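Local atomic coordinates of nitroreductase family protein (Lactobacillus plantarum, PDB entry 4QLX), a protein that uses FMN to reduce the enone of an oxo fatty acid, probably with NADH as electron donor, in a pathway that saturates polyunsaturated fatty acids. Residues D37-M42 with V62-E67; V91-D96 with S149-Q154. All coordinates share one frame; numbering follows the deposited sequence.

Interaction 1 of 2, residues D37-M42 with V62-E67; sequences DELQKM and VVDTPE
Leu39 and Val62 meet through one methyl each: CD1 of Leu39 lies 3.9 Å from CG1 of Val62, a normal van der Waals separation. The two side chains meet at a slant, so the touch is a local one between branch ends. CD2 of Leu39 sits 5.4 Å from the same CG1 of Val62, which leaves a single branch of the leucine to make the contact. On the strand side, the valine uses the branch set anti to its backbone N (chi1 177°). Its other methyl, CG2, is farther off, 5.3 Å from Leu39 CD1. The CA atoms of Leu39 and Val62 stand 8.5 Å apart, a spacing that side chains must bridge, and no hydrogen bond crosses. The geometry is that of a helix packed on a strand: helix 36-46 lies against strand 58-63, the outermost within this chain, in the antiparallel sheet of the nitroreductase fold. Leu39, which is buried, also reaches Ile34 and Ala89, the latter on the neighbouring strand 89-96, while Val62 touches Ile43 one helical turn further along. Val63, next in the strand, points away from helix 36-46 and packs on helix 66-72.

Where the strand ends the packing slackens and becomes polar. Asp64 OD2 comes within 4.2 Å of Leu39 CD1, a loose approach without a bond, and the carboxylate takes its main partner from the residue before the helical segment, Arg36, whose NH2 forms a salt bridge to Asp64 OD1. Pairing with Arg36 would be expected to favour the charged form of Asp64. Solvent reaches this border, since Val62 and Asp64 are both partly exposed.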
loop_
_atom_site.group_PDB
_atom_site.type_symbol
_atom_site.label_atom_id
_atom_site.label_comp_id
_atom_site.label_asym_id
_atom_site.label_seq_id
_atom_site.Cartn_x
_atom_site.Cartn_y
_atom_site.Cartn_z
ATOM N N ASP A 37 21.176 -1.977 9.878
ATOM C CA ASP A 37 21.350 -0.767 9.088
ATOM C C ASP A 37 20.580 -0.886 7.775
ATOM O O ASP A 37 19.931 0.068 7.344
ATOM C CB ASP A 37 22.830 -0.486 8.839
ATOM C CG ASP A 37 23.578 -0.176 10.128
ATOM O OD1 ASP A 37 22.920 0.260 11.102
ATOM O OD2 ASP A 37 24.809 -0.383 10.176
ATOM N N GLU A 38 20.618 -2.058 7.146
ATOM C CA GLU A 38 19.820 -2.232 5.932
ATOM C C GLU A 38 18.327 -2.264 6.266
ATOM O O GLU A 38 17.508 -1.754 5.493
ATOM C CB GLU A 38 20.218 -3.489 5.156
ATOM C CG GLU A 38 19.466 -3.604 3.824
ATOM C CD GLU A 38 19.921 -4.755 2.954
ATOM O OE1 GLU A 38 20.568 -5.688 3.470
ATOM O OE2 GLU A 38 19.633 -4.726 1.739
ATOM N N LEU A 39 17.965 -2.826 7.415
ATOM C CA LEU A 39 16.564 -2.816 7.824
ATOM C C LEU A 39 16.061 -1.380 7.981
ATOM O O LEU A 39 14.941 -1.064 7.572
ATOM C CB LEU A 39 16.355 -3.583 9.132
ATOM C CG LEU A 39 16.412 -5.117 9.084
ATOM C CD1 LEU A 39 16.311 -5.665 10.507
ATOM C CD2 LEU A 39 15.300 -5.700 8.221
ATOM N N GLN A 40 16.891 -0.526 8.577
ATOM C CA GLN A 40 16.542 0.886 8.772
ATOM C C GLN A 40 16.404 1.588 7.437
ATOM O O GLN A 40 15.545 2.453 7.263
ATOM C CB GLN A 40 17.603 1.607 9.611
ATOM C CG GLN A 40 17.671 1.167 11.044
ATOM C CD GLN A 40 18.634 2.018 11.867
ATOM O OE1 GLN A 40 19.758 2.330 11.439
ATOM N NE2 GLN A 40 18.196 2.394 13.050
ATOM N N LYS A 41 17.288 1.235 6.508
ATOM C CA LYS A 41 17.238 1.764 5.156
ATOM C C LYS A 41 15.927 1.395 4.440
ATOM O O LYS A 41 15.299 2.246 3.812
ATOM C CB LYS A 41 18.435 1.262 4.351
ATOM C CG LYS A 41 18.952 2.266 3.345
ATOM C CD LYS A 41 19.459 3.513 4.069
ATOM C CE LYS A 41 19.404 4.742 3.178
ATOM N NZ LYS A 41 19.575 6.003 3.971
ATOM N N MET A 42 15.517 0.129 4.551
ATOM C CA MET A 42 14.283 -0.347 3.921
ATOM C C MET A 42 13.048 0.308 4.521
ATOM O O MET A 42 12.112 0.667 3.800
ATOM C CB MET A 42 14.176 -1.880 4.030
ATOM C CG MET A 42 15.232 -2.603 3.224
ATOM S SD MET A 42 14.990 -4.394 3.093
ATOM C CE MET A 42 15.149 -4.895 4.794
ATOM N N VAL A 62 10.808 -3.500 15.266
ATOM C CA VAL A 62 11.628 -4.498 14.590
ATOM C C VAL A 62 11.940 -5.643 15.539
ATOM O O VAL A 62 12.484 -5.440 16.631
ATOM C CB VAL A 62 12.937 -3.910 14.056
ATOM C CG1 VAL A 62 13.803 -5.023 13.415
ATOM C CG2 VAL A 62 12.663 -2.792 13.055
ATOM N N VAL A 63 11.577 -6.844 15.106
ATOM C CA VAL A 63 11.798 -8.063 15.861
ATOM C C VAL A 63 12.805 -8.903 15.087
ATOM O O VAL A 63 12.490 -9.382 14.001
ATOM C CB VAL A 63 10.479 -8.839 16.048
ATOM C CG1 VAL A 63 10.692 -10.083 16.899
ATOM C CG2 VAL A 63 9.423 -7.939 16.667
ATOM N N ASP A 64 14.024 -9.054 15.599
ATOM C CA ASP A 64 15.031 -9.795 14.833
ATOM C C ASP A 64 16.031 -10.610 15.683
ATOM O O ASP A 64 17.111 -10.964 15.204
ATOM C CB ASP A 64 15.802 -8.832 13.931
ATOM C CG ASP A 64 16.752 -7.949 14.710
ATOM O OD1 ASP A 64 16.548 -7.792 15.937
ATOM O OD2 ASP A 64 17.695 -7.412 14.097
ATOM N N THR A 65 15.678 -10.877 16.933
ATOM C CA THR A 65 16.503 -11.717 17.795
ATOM C C THR A 65 15.660 -12.867 18.325
ATOM O O THR A 65 14.428 -12.754 18.406
ATOM C CB THR A 65 17.119 -10.923 18.990
ATOM O OG1 THR A 65 16.129 -10.729 20.005
ATOM C CG2 THR A 65 17.681 -9.586 18.536
ATOM N N PRO A 66 16.310 -13.990 18.683
ATOM C CA PRO A 66 15.525 -15.109 19.214
ATOM C C PRO A 66 14.690 -14.723 20.432
ATOM O O PRO A 66 13.540 -15.150 20.550
ATOM C CB PRO A 66 16.601 -16.137 19.580
ATOM C CG PRO A 66 17.702 -15.871 18.592
ATOM C CD PRO A 66 17.717 -14.365 18.437
ATOM N N GLU A 67 15.249 -13.887 21.304
ATOM C CA GLU A 67 14.548 -13.446 22.504
ATOM C C GLU A 67 13.366 -12.525 22.166
ATOM O O GLU A 67 12.304 -12.590 22.790
ATOM C CB GLU A 67 15.519 -12.734 23.453
ATOM C CG GLU A 67 16.712 -13.585 23.910
ATOM C CD GLU A 67 17.860 -13.601 22.900
ATOM O OE1 GLU A 67 17.800 -12.833 21.920
ATOM O OE2 GLU A 67 18.823 -14.377 23.091
#

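Interaction 2 of 2, residues V91-D96 with S149-Q154; sequences VFIAGD and SVVGMQ
Gln154 NE2 is gripped by two acceptors, Ala46 O and Thr48 OG1, and so ties down the helical turn whose Gly152 receives the side chain of Ile93. This turn belongs to the long helix 137-161, which in the nitroreductase fold packs on the antiparallel sheet and here also touches the second subunit. Strand 89-96, an inner strand of that sheet, presents Ile93 to it. The nearest CA atoms, those of Ile93 and Gly152, are 7.4 Å apart. A separation this small between helix and strand is consistent with the lack of a side chain at Gly152, whose CA is met directly by the terminal methyl of Ile93.

Strand alternation sorts the neighbours by face. Ile93 points to the helix and also meets Phe60 and Ile194 on the two adjacent strands, whereas Phe92 and Ala94 turn to the other face and helix 177-181. Val151 touches Trp58 and Phe60, which extends the apolar layer over strand 58-63. The side chain of Gly152's neighbour Met153 points away from the strand and packs on Gln154 of the second subunit, and Val150 packs on Met153 of that subunit. Bound FMN lies about 9 Å from Gly152, so the contact is near the cofactor site without belonging to it.

The isoleucine uses two branches. In Ile93, chi1 of -47° places CG1 beside the backbone N and leaves CG2 anti to it; CG2 of Ile93 approaches Val151 CG1 at 4.3 Å, a loose contact, while the extended CG1 arm puts Ile93 CD1 3.6 Å from Gly152 CA.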
loop_
_atom_site.group_PDB
_atom_site.type_symbol
_atom_site.label_atom_id
_atom_site.label_comp_id
_atom_site.label_asym_id
_atom_site.label_seq_id
_atom_site.Cartn_x
_atom_site.Cartn_y
_atom_site.Cartn_z
ATOM N N VAL A 91 8.987 -6.783 10.844
ATOM C CA VAL A 91 8.712 -5.386 11.119
ATOM C C VAL A 91 7.227 -5.262 11.417
ATOM O O VAL A 91 6.384 -5.386 10.510
ATOM C CB VAL A 91 9.117 -4.488 9.953
ATOM C CG1 VAL A 91 8.702 -3.036 10.217
ATOM C CG2 VAL A 91 10.617 -4.600 9.706
ATOM N N PHE A 92 6.890 -5.060 12.689
ATOM C CA PHE A 92 5.486 -4.900 13.021
ATOM C C PHE A 92 5.072 -3.441 12.925
ATOM O O PHE A 92 5.785 -2.551 13.403
ATOM C CB PHE A 92 5.146 -5.434 14.415
ATOM C CG PHE A 92 3.671 -5.567 14.623
ATOM C CD1 PHE A 92 3.013 -6.738 14.264
ATOM C CD2 PHE A 92 2.925 -4.491 15.084
ATOM C CE1 PHE A 92 1.646 -6.849 14.403
ATOM C CE2 PHE A 92 1.555 -4.592 15.227
ATOM C CZ PHE A 92 0.909 -5.762 14.889
ATOM N N ILE A 93 3.907 -3.206 12.328
ATOM C CA ILE A 93 3.428 -1.852 12.119
ATOM C C ILE A 93 2.210 -1.577 12.993
ATOM O O ILE A 93 1.223 -2.310 12.973
ATOM C CB ILE A 93 3.097 -1.588 10.624
ATOM C CG1 ILE A 93 4.242 -2.099 9.742
ATOM C CG2 ILE A 93 2.880 -0.079 10.384
ATOM C CD1 ILE A 93 3.949 -2.060 8.234
ATOM N N ALA A 94 2.307 -0.523 13.792
ATOM C CA ALA A 94 1.198 -0.112 14.633
ATOM C C ALA A 94 0.788 1.301 14.228
ATOM O O ALA A 94 1.611 2.072 13.749
ATOM C CB ALA A 94 1.579 -0.173 16.101
ATOM N N GLY A 95 -0.485 1.629 14.407
ATOM C CA GLY A 95 -0.995 2.929 14.019
ATOM C C GLY A 95 -0.891 3.907 15.169
ATOM O O GLY A 95 -1.122 3.544 16.320
ATOM N N ASP A 96 -0.526 5.140 14.852
ATOM C CA ASP A 96 -0.366 6.197 15.853
ATOM C C ASP A 96 -1.606 7.087 15.879
ATOM O O ASP A 96 -1.779 7.950 15.023
ATOM C CB ASP A 96 0.891 7.021 15.553
ATOM C CG ASP A 96 1.153 8.117 16.585
ATOM O OD1 ASP A 96 0.412 8.213 17.591
ATOM O OD2 ASP A 96 2.124 8.875 16.393
ATOM N N SER A 149 -1.147 0.642 6.321
ATOM C CA SER A 149 -1.315 -0.324 5.243
ATOM C C SER A 149 -0.566 0.131 3.997
ATOM O O SER A 149 0.017 -0.687 3.295
ATOM C CB SER A 149 -2.810 -0.532 4.940
ATOM O OG SER A 149 -3.513 -0.923 6.114
ATOM N N VAL A 150 -0.566 1.433 3.702
ATOM C CA VAL A 150 0.142 1.853 2.494
ATOM C C VAL A 150 1.651 1.805 2.704
ATOM O O VAL A 150 2.390 1.522 1.754
ATOM C CB VAL A 150 -0.269 3.269 1.993
ATOM C CG1 VAL A 150 -1.768 3.312 1.671
ATOM C CG2 VAL A 150 0.121 4.374 2.994
ATOM N N VAL A 151 2.127 2.076 3.922
ATOM C CA VAL A 151 3.564 1.970 4.156
ATOM C C VAL A 151 3.953 0.483 4.200
ATOM O O VAL A 151 5.042 0.106 3.761
ATOM C CB VAL A 151 4.023 2.728 5.454
ATOM C CG1 VAL A 151 3.690 1.943 6.715
ATOM C CG2 VAL A 151 5.523 2.996 5.413
ATOM N N GLY A 152 3.052 -0.367 4.690
ATOM C CA GLY A 152 3.306 -1.808 4.698
ATOM C C GLY A 152 3.428 -2.380 3.297
ATOM O O GLY A 152 4.309 -3.200 2.996
ATOM N N MET A 153 2.520 -1.948 2.432
ATOM C CA MET A 153 2.573 -2.324 1.022
ATOM C C MET A 153 3.889 -1.871 0.390
ATOM O O MET A 153 4.499 -2.612 -0.358
ATOM C CB MET A 153 1.381 -1.724 0.256
ATOM C CG MET A 153 1.259 -2.226 -1.215
ATOM S SD MET A 153 0.956 -4.005 -1.372
ATOM C CE MET A 153 2.503 -4.580 -2.079
ATOM N N GLN A 154 4.349 -0.658 0.695
ATOM C CA GLN A 154 5.611 -0.230 0.103
ATOM C C GLN A 154 6.763 -1.064 0.661
ATOM O O GLN A 154 7.693 -1.381 -0.067
ATOM C CB GLN A 154 5.855 1.277 0.310
ATOM C CG GLN A 154 4.967 2.116 -0.618
ATOM C CD GLN A 154 5.647 3.372 -1.159
ATOM O OE1 GLN A 154 5.444 3.745 -2.318
ATOM N NE2 GLN A 154 6.462 4.027 -0.323
#

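Both contacts lay a helix on the same sheet, and on the same face of it: interaction 1 brings helix 36-46 to outer strand 58-63, interaction 2 brings helix 137-161 to its neighbour, strand 89-96. Their centres are 15 Å apart and they do not touch. Each nevertheless reaches the other's strand, Leu39 through Ala89 on strand 89-96, and Ile93 and Val151 through Phe60 on strand 58-63. Interaction 1 is partly buried, and its methyl packing gives way at the border to Asp64, whose charge is paired with Arg36 just outside the two segments. Interaction 2 is wholly buried and apolar, with its helix running between sheet and second subunit, and it lies nearer the FMN site.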